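PDB 5YU3: lysine cyclodeaminase from Streptomyces pristinaespiralis, which catalyses the NAD-dependent cyclisation of L-lysine with loss of ammonia, giving L-pipecolic acid, and also recognises L-ornithine and L-2,4-diaminobutyric acid. Local coordinates for residues R30-L35 / S126-R131; A36-G41 / Q278-C283; T254-E259 / S297-T302. All coordinates share one frame; numbering follows the deposited sequence.

Contact 1: R30-L35 / S126-R131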
loop_
_atom_site.group_PDB
_atom_site.type_symbol
_atom_site.label_atom_id
_atom_site.label_comp_id
_atom_site.label_asym_id
_atom_site.label_seq_id
_atom_site.Cartn_x
_atom_site.Cartn_y
_atom_site.Cartn_z
ATOM N N ARG A 30 -18.185 8.287 -15.517
ATOM C CA ARG A 30 -18.154 7.912 -14.105
ATOM C C ARG A 30 -17.296 8.874 -13.297
ATOM O O ARG A 30 -17.647 9.234 -12.164
ATOM C CB ARG A 30 -17.638 6.482 -13.963
ATOM C CG ARG A 30 -18.498 5.492 -14.698
ATOM C CD ARG A 30 -19.799 5.277 -13.964
ATOM N NE ARG A 30 -19.595 4.274 -12.944
ATOM C CZ ARG A 30 -19.803 2.975 -13.127
ATOM N NH1 ARG A 30 -20.240 2.520 -14.299
ATOM N NH2 ARG A 30 -19.570 2.135 -12.135
ATOM N N LEU A 31 -16.157 9.279 -13.853
ATOM C CA LEU A 31 -15.303 10.253 -13.187
ATOM C C LEU A 31 -16.025 11.585 -13.000
ATOM O O LEU A 31 -15.928 12.209 -11.936
ATOM C CB LEU A 31 -14.023 10.430 -13.998
ATOM C CG LEU A 31 -12.823 11.090 -13.341
ATOM C CD1 LEU A 31 -12.670 10.605 -11.900
ATOM C CD2 LEU A 31 -11.555 10.800 -14.161
ATOM N N THR A 32 -16.761 12.029 -14.021
ATOM C CA THR A 32 -17.522 13.273 -13.915
ATOM C C THR A 32 -18.534 13.209 -12.777
ATOM O O THR A 32 -18.619 14.129 -11.952
ATOM C CB THR A 32 -18.226 13.562 -15.242
ATOM O OG1 THR A 32 -17.246 13.728 -16.270
ATOM C CG2 THR A 32 -19.063 14.837 -15.141
ATOM N N GLY A 33 -19.311 12.128 -12.710
ATOM C CA GLY A 33 -20.284 11.999 -11.640
ATOM C C GLY A 33 -19.631 11.885 -10.277
ATOM O O GLY A 33 -20.094 12.488 -9.301
ATOM N N GLY A 34 -18.541 11.119 -10.192
ATOM C CA GLY A 34 -17.869 10.943 -8.917
ATOM C C GLY A 34 -17.239 12.225 -8.407
ATOM O O GLY A 34 -17.295 12.520 -7.211
ATOM N N LEU A 35 -16.630 13.001 -9.308
ATOM C CA LEU A 35 -16.067 14.289 -8.919
ATOM C C LEU A 35 -17.153 15.242 -8.425
ATOM O O LEU A 35 -16.967 15.940 -7.419
ATOM C CB LEU A 35 -15.291 14.885 -10.097
ATOM C CG LEU A 35 -13.902 14.274 -10.331
ATOM C CD1 LEU A 35 -13.306 14.718 -11.670
ATOM C CD2 LEU A 35 -12.953 14.624 -9.181
ATOM N N SER A 126 -8.259 14.544 -17.633
ATOM C CA SER A 126 -7.995 15.685 -18.511
ATOM C C SER A 126 -9.219 16.034 -19.349
ATOM O O SER A 126 -9.500 17.217 -19.588
ATOM C CB SER A 126 -6.793 15.400 -19.413
ATOM O OG SER A 126 -5.578 15.402 -18.681
ATOM N N ALA A 127 -9.962 15.020 -19.810
ATOM C CA ALA A 127 -11.165 15.281 -20.595
ATOM C C ALA A 127 -12.234 15.974 -19.762
ATOM O O ALA A 127 -12.908 16.889 -20.249
ATOM C CB ALA A 127 -11.718 13.974 -21.179
ATOM N N VAL A 128 -12.411 15.552 -18.502
ATOM C CA VAL A 128 -13.360 16.229 -17.618
ATOM C C VAL A 128 -12.970 17.691 -17.434
ATOM O O VAL A 128 -13.815 18.596 -17.520
ATOM C CB VAL A 128 -13.445 15.505 -16.260
ATOM C CG1 VAL A 128 -14.303 16.301 -15.273
ATOM C CG2 VAL A 128 -14.019 14.113 -16.451
ATOM N N ALA A 129 -11.692 17.942 -17.152
ATOM C CA ALA A 129 -11.244 19.316 -16.921
ATOM C C ALA A 129 -11.335 20.152 -18.187
ATOM O O ALA A 129 -11.673 21.341 -18.127
ATOM C CB ALA A 129 -9.805 19.338 -16.411
ATOM N N SER A 130 -11.001 19.557 -19.336
ATOM C CA SER A 130 -10.962 20.325 -20.577
ATOM C C SER A 130 -12.360 20.628 -21.094
ATOM O O SER A 130 -12.571 21.659 -21.743
ATOM C CB SER A 130 -10.149 19.581 -21.632
ATOM O OG SER A 130 -8.810 19.383 -21.220
ATOM N N ARG A 131 -13.329 19.752 -20.826
ATOM C CA ARG A 131 -14.706 20.091 -21.148
ATOM C C ARG A 131 -15.130 21.361 -20.420
ATOM O O ARG A 131 -15.853 22.196 -20.979
ATOM C CB ARG A 131 -15.622 18.919 -20.790
ATOM C CG ARG A 131 -16.868 18.821 -21.630
ATOM C CD ARG A 131 -17.385 17.394 -21.585
ATOM N NE ARG A 131 -17.313 16.891 -20.218
ATOM C CZ ARG A 131 -17.787 15.713 -19.827
ATOM N NH1 ARG A 131 -18.368 14.900 -20.713
ATOM N NH2 ARG A 131 -17.674 15.350 -18.550
#
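T32 and V128 mark the point where two helices pass each other: their CA atoms, 6.3 Å apart, are the nearest across segments 30-35 and 126-131. The segment axes stay 10.0 Å apart and are inclined at 68°, a steep crossing, so a few side chains carry the contact.

V128 is the central side chain. CG1 lies anti to its backbone N (chi1 173°), and both methyl groups flank the hydroxyl of T32. CG2 is the closer, with V128 CG2 to T32 OG1 at 3.3 Å, and touches L31 more loosely. CG1 stands farther from the hydroxyl and also reaches L35 at its CD1 atom, 4.1 Å from V128 CG1. The isopropyl group thus has L31 and T32 of one turn and L35 of the next before it.

R131, one turn beyond V128, reaches back along the outside of the pair. Its chain bends at chi3, and the guanidinium comes to T32 at about a right angle to the threonine side chain, with the hydroxyl at its edge, near its plane. NH2 of R131 is 2.8 Å from T32 OG1, but the N-H points well off the line (115° at the hydrogen), and the bond is weak. The stronger partner of that hydroxyl is the carbonyl of I28 in its own helix, so the arginine adds a second, poorly aimed interaction.

Beyond V128 CG1, C283 of helix 279-284 continues the apolar surface, and L35 touches it too. Helix 115-133 is also packed on strand 229-232 of the parallel sheet through S126, A129 and S130. Helix 20-39 is thereby joined to a helix covering the NAD-binding Rossmann-like domain, as in the ornithine cyclodeaminase/mu-crystallin family.

Contact 2: A36-G41 / Q278-C283; sequences AEIGRG and QLAHLC
Apolar contacts come first between I38 and A280, whose CG2 and CB atoms are 3.6 Å apart. The ethyl arm of I38 goes elsewhere: with CG2 anti to the backbone N and CG1 beside it (chi1 -68°), the short methyl branch is the one laid against the alanine. Two residues before I38, A36 meets C283, three residues after A280; their CB atoms are 4.2 Å apart, and C283 CB also lies against the backbone of A36, 3.8 Å from its N.

Backbone contact replaces side-chain packing at G39. With no side chain there, the backbones approach closely, and the CA atoms of G39 and H281 are only 4.4 Å apart. The glycine lies directly against the carbonyl of A280 and directs a CA hydrogen at it, with G39 CA to A280 O at 3.5 Å and 141° at the hydrogen. No conventional hydrogen bond crosses between segments 36-41 and 278-283.

Polar interactions instead finish the helices themselves. G41, at positive phi (75°), gives its N to I38 O at 2.9 Å, while R40 N keeps a regular helical bond to A36 O. On the other side, Q278 takes the N-cap position of helix 279-284. The contact therefore packs the Schellman-terminated C-terminal end of helix 20-39 against the N-terminal turn of helix 279-284.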
loop_
_atom_site.group_PDB
_atom_site.type_symbol
_atom_site.label_atom_id
_atom_site.label_comp_id
_atom_site.label_asym_id
_atom_site.label_seq_id
_atom_site.Cartn_x
_atom_site.Cartn_y
_atom_site.Cartn_z
ATOM N N ALA A 36 -18.308 15.262 -9.094
ATOM C CA ALA A 36 -19.409 16.100 -8.623
ATOM C C ALA A 36 -19.884 15.661 -7.243
ATOM O O ALA A 36 -20.211 16.501 -6.392
ATOM C CB ALA A 36 -20.562 16.068 -9.624
ATOM N N GLU A 37 -19.907 14.347 -6.991
ATOM C CA GLU A 37 -20.261 13.853 -5.660
ATOM C C GLU A 37 -19.291 14.364 -4.595
ATOM O O GLU A 37 -19.711 14.747 -3.497
ATOM C CB GLU A 37 -20.319 12.325 -5.668
ATOM C CG GLU A 37 -21.618 11.805 -6.259
ATOM C CD GLU A 37 -21.563 10.344 -6.685
ATOM O OE1 GLU A 37 -20.516 9.691 -6.497
ATOM O OE2 GLU A 37 -22.580 9.853 -7.219
ATOM N N ILE A 38 -17.990 14.385 -4.900
ATOM C CA ILE A 38 -17.031 14.978 -3.971
ATOM C C ILE A 38 -17.340 16.458 -3.779
ATOM O O ILE A 38 -17.350 16.965 -2.649
ATOM C CB ILE A 38 -15.590 14.761 -4.472
ATOM C CG1 ILE A 38 -15.216 13.275 -4.414
ATOM C CG2 ILE A 38 -14.597 15.584 -3.661
ATOM C CD1 ILE A 38 -13.780 12.998 -4.819
ATOM N N GLY A 39 -17.617 17.169 -4.875
ATOM C CA GLY A 39 -17.895 18.593 -4.774
ATOM C C GLY A 39 -19.132 18.904 -3.952
ATOM O O GLY A 39 -19.216 19.969 -3.329
ATOM N N ARG A 40 -20.098 17.992 -3.930
ATOM C CA ARG A 40 -21.305 18.159 -3.129
ATOM C C ARG A 40 -21.148 17.641 -1.706
ATOM O O ARG A 40 -22.119 17.663 -0.938
ATOM C CB ARG A 40 -22.486 17.456 -3.798
ATOM C CG ARG A 40 -22.964 18.157 -5.057
ATOM C CD ARG A 40 -24.294 17.614 -5.500
ATOM N NE ARG A 40 -24.183 16.224 -5.920
ATOM C CZ ARG A 40 -23.995 15.840 -7.177
ATOM N NH1 ARG A 40 -23.898 16.747 -8.139
ATOM N NH2 ARG A 40 -23.910 14.550 -7.475
ATOM N N GLY A 41 -19.964 17.166 -1.340
ATOM C CA GLY A 41 -19.754 16.644 -0.003
ATOM C C GLY A 41 -20.353 15.285 0.257
ATOM O O GLY A 41 -20.401 14.860 1.416
ATOM N N GLN A 278 -10.895 23.499 -6.607
ATOM C CA GLN A 278 -10.461 22.198 -7.102
ATOM C C GLN A 278 -11.458 21.648 -8.122
ATOM O O GLN A 278 -12.613 22.081 -8.204
ATOM C CB GLN A 278 -10.303 21.208 -5.945
ATOM C CG GLN A 278 -11.603 20.821 -5.258
ATOM C CD GLN A 278 -11.378 19.985 -4.005
ATOM O OE1 GLN A 278 -11.537 18.761 -4.020
ATOM N NE2 GLN A 278 -11.002 20.643 -2.912
ATOM N N LEU A 279 -10.997 20.659 -8.895
ATOM C CA LEU A 279 -11.795 20.150 -10.009
ATOM C C LEU A 279 -13.150 19.629 -9.540
ATOM O O LEU A 279 -14.176 19.879 -10.191
ATOM C CB LEU A 279 -11.014 19.067 -10.750
ATOM C CG LEU A 279 -11.717 18.376 -11.929
ATOM C CD1 LEU A 279 -12.103 19.384 -12.997
ATOM C CD2 LEU A 279 -10.802 17.304 -12.498
ATOM N N ALA A 280 -13.186 18.927 -8.396
ATOM C CA ALA A 280 -14.457 18.425 -7.881
ATOM C C ALA A 280 -15.463 19.552 -7.687
ATOM O O ALA A 280 -16.657 19.386 -7.962
ATOM C CB ALA A 280 -14.245 17.683 -6.560
ATOM N N HIS A 281 -15.002 20.714 -7.214
ATOM C CA HIS A 281 -15.941 21.814 -7.012
ATOM C C HIS A 281 -16.452 22.353 -8.341
ATOM O O HIS A 281 -17.641 22.689 -8.458
ATOM C CB HIS A 281 -15.303 22.934 -6.188
ATOM C CG HIS A 281 -16.269 24.019 -5.802
ATOM N ND1 HIS A 281 -16.320 25.245 -6.434
ATOM C CD2 HIS A 281 -17.269 24.027 -4.887
ATOM C CE1 HIS A 281 -17.278 25.977 -5.892
ATOM N NE2 HIS A 281 -17.876 25.257 -4.960
ATOM N N LEU A 282 -15.575 22.447 -9.347
ATOM C CA LEU A 282 -16.018 22.843 -10.681
ATOM C C LEU A 282 -17.078 21.886 -11.215
ATOM O O LEU A 282 -18.050 22.311 -11.856
ATOM C CB LEU A 282 -14.830 22.902 -11.642
ATOM C CG LEU A 282 -13.616 23.781 -11.307
ATOM C CD1 LEU A 282 -12.723 23.927 -12.522
ATOM C CD2 LEU A 282 -14.056 25.122 -10.795
ATOM N N CYS A 283 -16.921 20.588 -10.941
ATOM C CA CYS A 283 -17.895 19.612 -11.431
ATOM C C CYS A 283 -19.240 19.761 -10.730
ATOM O O CYS A 283 -20.294 19.592 -11.355
ATOM C CB CYS A 283 -17.353 18.192 -11.250
ATOM S SG CYS A 283 -15.980 17.794 -12.330
#

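Contact 3: T254-E259 / S297-T302. With NA (sodium ion), chain E; NAD (nicotinamide-adenine-dinucleotide), chain F.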
loop_
_atom_site.group_PDB
_atom_site.type_symbol
_atom_site.label_atom_id
_atom_site.label_comp_id
_atom_site.label_asym_id
_atom_site.label_seq_id
_atom_site.Cartn_x
_atom_site.Cartn_y
_atom_site.Cartn_z
ATOM N N THR A 254 -6.802 25.023 -11.478
ATOM C CA THR A 254 -7.610 24.086 -10.702
ATOM C C THR A 254 -6.821 22.793 -10.529
ATOM O O THR A 254 -6.281 22.257 -11.501
ATOM C CB THR A 254 -8.964 23.807 -11.367
ATOM O OG1 THR A 254 -9.724 22.901 -10.550
ATOM C CG2 THR A 254 -8.803 23.207 -12.771
ATOM N N ALA A 255 -6.716 22.317 -9.291
ATOM C CA ALA A 255 -6.013 21.073 -9.005
ATOM C C ALA A 255 -7.015 19.945 -8.806
ATOM O O ALA A 255 -8.137 20.169 -8.348
ATOM C CB ALA A 255 -5.148 21.202 -7.749
ATOM N N ASP A 256 -6.599 18.720 -9.145
ATOM C CA ASP A 256 -7.470 17.590 -8.835
ATOM C C ASP A 256 -7.516 17.337 -7.335
ATOM O O ASP A 256 -8.559 16.947 -6.798
ATOM C CB ASP A 256 -7.049 16.327 -9.613
ATOM C CG ASP A 256 -5.601 15.872 -9.375
ATOM O OD1 ASP A 256 -4.788 16.496 -8.636
ATOM O OD2 ASP A 256 -5.253 14.836 -9.996
ATOM N N HIS A 257 -6.430 17.629 -6.646
ATOM C CA HIS A 257 -6.275 17.291 -5.231
ATOM C C HIS A 257 -5.371 18.375 -4.674
ATOM O O HIS A 257 -4.146 18.310 -4.836
ATOM C CB HIS A 257 -5.665 15.900 -5.070
ATOM C CG HIS A 257 -5.701 15.360 -3.674
ATOM N ND1 HIS A 257 -5.115 16.006 -2.604
ATOM C CD2 HIS A 257 -6.226 14.212 -3.180
ATOM C CE1 HIS A 257 -5.288 15.282 -1.509
ATOM N NE2 HIS A 257 -5.961 14.190 -1.831
ATOM N N PRO A 258 -5.939 19.431 -4.082
ATOM C CA PRO A 258 -5.106 20.592 -3.708
ATOM C C PRO A 258 -3.884 20.254 -2.871
ATOM O O PRO A 258 -2.771 20.700 -3.192
ATOM C CB PRO A 258 -6.097 21.478 -2.959
ATOM C CG PRO A 258 -7.508 21.048 -3.594
ATOM C CD PRO A 258 -7.399 19.772 -3.896
ATOM N N GLU A 259 -4.054 19.473 -1.802
ATOM C CA GLU A 259 -2.916 19.174 -0.939
ATOM C C GLU A 259 -1.843 18.407 -1.699
ATOM O O GLU A 259 -0.649 18.701 -1.574
ATOM C CB GLU A 259 -3.368 18.392 0.295
ATOM C CG GLU A 259 -2.245 18.161 1.293
ATOM C CD GLU A 259 -2.720 17.584 2.622
ATOM O OE1 GLU A 259 -3.773 16.922 2.650
ATOM O OE2 GLU A 259 -2.027 17.794 3.643
ATOM N N SER A 297 -6.028 28.822 -18.622
ATOM C CA SER A 297 -6.370 27.920 -17.532
ATOM C C SER A 297 -5.389 26.752 -17.490
ATOM O O SER A 297 -4.831 26.338 -18.510
ATOM C CB SER A 297 -7.828 27.392 -17.657
ATOM O OG SER A 297 -8.074 26.836 -18.949
ATOM N N VAL A 298 -5.176 26.229 -16.286
ATOM C CA VAL A 298 -4.319 25.070 -16.074
ATOM C C VAL A 298 -5.057 24.105 -15.162
ATOM O O VAL A 298 -5.530 24.503 -14.093
ATOM C CB VAL A 298 -2.967 25.444 -15.445
ATOM C CG1 VAL A 298 -2.212 24.174 -15.030
ATOM C CG2 VAL A 298 -2.144 26.283 -16.411
ATOM N N PHE A 299 -5.153 22.847 -15.588
ATOM C CA PHE A 299 -5.608 21.750 -14.734
ATOM C C PHE A 299 -4.349 21.057 -14.237
ATOM O O PHE A 299 -3.610 20.457 -15.028
ATOM C CB PHE A 299 -6.518 20.788 -15.503
ATOM C CG PHE A 299 -6.756 19.452 -14.808
ATOM C CD1 PHE A 299 -7.045 19.391 -13.449
ATOM C CD2 PHE A 299 -6.716 18.265 -15.535
ATOM C CE1 PHE A 299 -7.277 18.163 -12.808
ATOM C CE2 PHE A 299 -6.959 17.032 -14.917
ATOM C CZ PHE A 299 -7.236 16.978 -13.540
ATOM N N ASP A 300 -4.083 21.190 -12.939
ATOM C CA ASP A 300 -2.923 20.579 -12.297
ATOM C C ASP A 300 -3.306 19.168 -11.868
ATOM O O ASP A 300 -3.968 18.978 -10.845
ATOM C CB ASP A 300 -2.470 21.415 -11.104
ATOM C CG ASP A 300 -1.107 21.002 -10.593
ATOM O OD1 ASP A 300 -0.415 20.224 -11.289
ATOM O OD2 ASP A 300 -0.706 21.479 -9.503
ATOM N N SER A 301 -2.888 18.179 -12.662
ATOM C CA SER A 301 -3.275 16.785 -12.482
ATOM C C SER A 301 -2.142 16.038 -11.790
ATOM O O SER A 301 -0.991 16.067 -12.252
ATOM C CB SER A 301 -3.605 16.137 -13.831
ATOM O OG SER A 301 -4.014 14.781 -13.677
ATOM N N THR A 302 -2.462 15.388 -10.672
ATOM C CA THR A 302 -1.524 14.518 -9.982
ATOM C C THR A 302 -2.005 13.083 -9.890
ATOM O O THR A 302 -1.175 12.189 -9.677
ATOM C CB THR A 302 -1.244 15.030 -8.556
ATOM O OG1 THR A 302 -2.459 15.003 -7.791
ATOM C CG2 THR A 302 -0.698 16.455 -8.610
HETATM NA NA NA E . 0.838 18.040 -12.529
HETATM P PA NAD F . 6.582 7.716 -20.599
HETATM O O1A NAD F . 7.977 7.364 -20.184
HETATM O O2A NAD F . 5.759 6.726 -21.399
HETATM O O5B NAD F . 6.649 9.048 -21.500
HETATM C C5B NAD F . 7.291 10.224 -20.991
HETATM C C4B NAD F . 7.882 10.944 -22.194
HETATM O O4B NAD F . 8.385 12.217 -21.781
HETATM C C3B NAD F . 9.076 10.186 -22.780
HETATM O O3B NAD F . 8.823 9.853 -24.163
HETATM C C2B NAD F . 10.232 11.164 -22.647
HETATM O O2B NAD F . 11.152 11.127 -23.735
HETATM C C1B NAD F . 9.507 12.491 -22.611
HETATM N N9A NAD F . 10.246 13.635 -22.034
HETATM C C8A NAD F . 11.116 13.641 -20.998
HETATM N N7A NAD F . 11.564 14.917 -20.763
HETATM C C5A NAD F . 10.959 15.724 -21.666
HETATM C C6A NAD F . 10.964 17.161 -22.002
HETATM N N6A NAD F . 11.720 18.036 -21.298
HETATM N N1A NAD F . 10.168 17.572 -23.014
HETATM C C2A NAD F . 9.398 16.739 -23.738
HETATM N N3A NAD F . 9.354 15.417 -23.502
HETATM C C4A NAD F . 10.094 14.873 -22.497
HETATM O O3 NAD F . 5.773 8.113 -19.247
HETATM P PN NAD F . 4.204 8.388 -19.100
HETATM O O1N NAD F . 3.710 9.054 -20.363
HETATM O O2N NAD F . 3.553 7.113 -18.605
HETATM O O5D NAD F . 4.158 9.428 -17.868
HETATM C C5D NAD F . 4.534 10.792 -18.066
HETATM C C4D NAD F . 4.305 11.560 -16.764
HETATM O O4D NAD F . 2.935 11.465 -16.377
HETATM C C3D NAD F . 5.105 10.978 -15.611
HETATM O O3D NAD F . 5.552 12.061 -14.766
HETATM C C2D NAD F . 4.076 10.175 -14.847
HETATM O O2D NAD F . 4.448 9.935 -13.483
HETATM C C1D NAD F . 2.874 11.084 -15.001
HETATM N N1N NAD F . 1.585 10.464 -14.721
HETATM C C2N NAD F . 0.626 11.235 -14.191
HETATM C C3N NAD F . -0.626 10.715 -13.894
HETATM C C7N NAD F . -1.664 11.622 -13.321
HETATM O O7N NAD F . -2.680 11.160 -12.840
HETATM N N7N NAD F . -1.463 12.948 -13.396
HETATM C C4N NAD F . -0.909 9.378 -14.185
HETATM C C5N NAD F . 0.101 8.612 -14.764
HETATM C C6N NAD F . 1.348 9.178 -15.036
#
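T254 and F299 pair in parallel across the last two strands of the Rossmann-like sheet, where strand 252-255 is outermost within the chain. T254 N gives to V298 O at 3.0 Å, nearly along the C=O axis, and T254 O accepts from D300 N at 2.8 Å. D256 N then donates to D300 O at 3.1 Å, carrying the pairing one residue past the strand. The hydroxyl of T254 turns to P277 O.

Beyond the strands the side chain of D256 takes over. Its CG is held between the backbone N and carbonyl carbon (chi1 57°), which swings the carboxylate over the turn at T302. D256 OD1 receives the T302 hydroxyl at 2.9 Å, close to the carboxylate plane, and D256 OD2 receives T302 N, also at 2.9 Å but 33° out of that plane. G303 N supplies OD2 with a further donor, so this buried carboxylate is gripped at both oxygens. D256 CB rests at the edge of the F299 ring.

D300 points to the face shared with A255, opposite T254 and F299, where backbone amides of E266 and C267 bind its carboxylate. D300 OD1 and S301 O coordinate sodium, joined by the carbonyls of A232 and G234. D256 thus fixes a turn whose T302 O bonds R49 and, weakly, the proline ligand. Beside it, the nicotinamide amide N7N of NAD donates to S301 OG at 3.2 Å.

How the contacts relate
From the N terminus, helix 20-39 and the turn that ends it supply the first halves of contacts 1 and 2 in succession. Contact 1 closes after 90 intervening residues, rich in strand, when helix 115-133 arrives. Contact 2 waits for 236 residues and helix 279-284; because its first segment begins inside the span of contact 1, the two cross. Contact 3 opens at strand 252-255, after contact 1 has closed, and ends at 297-302, so it is in series with contact 1 but crosses contact 2. Helix 279-284, half of contact 2 and between the strands in the chain, also borders contacts 1 and 3; L279 N probably bonds A255 O. A129 packing on F299 joins contacts 1 and 3.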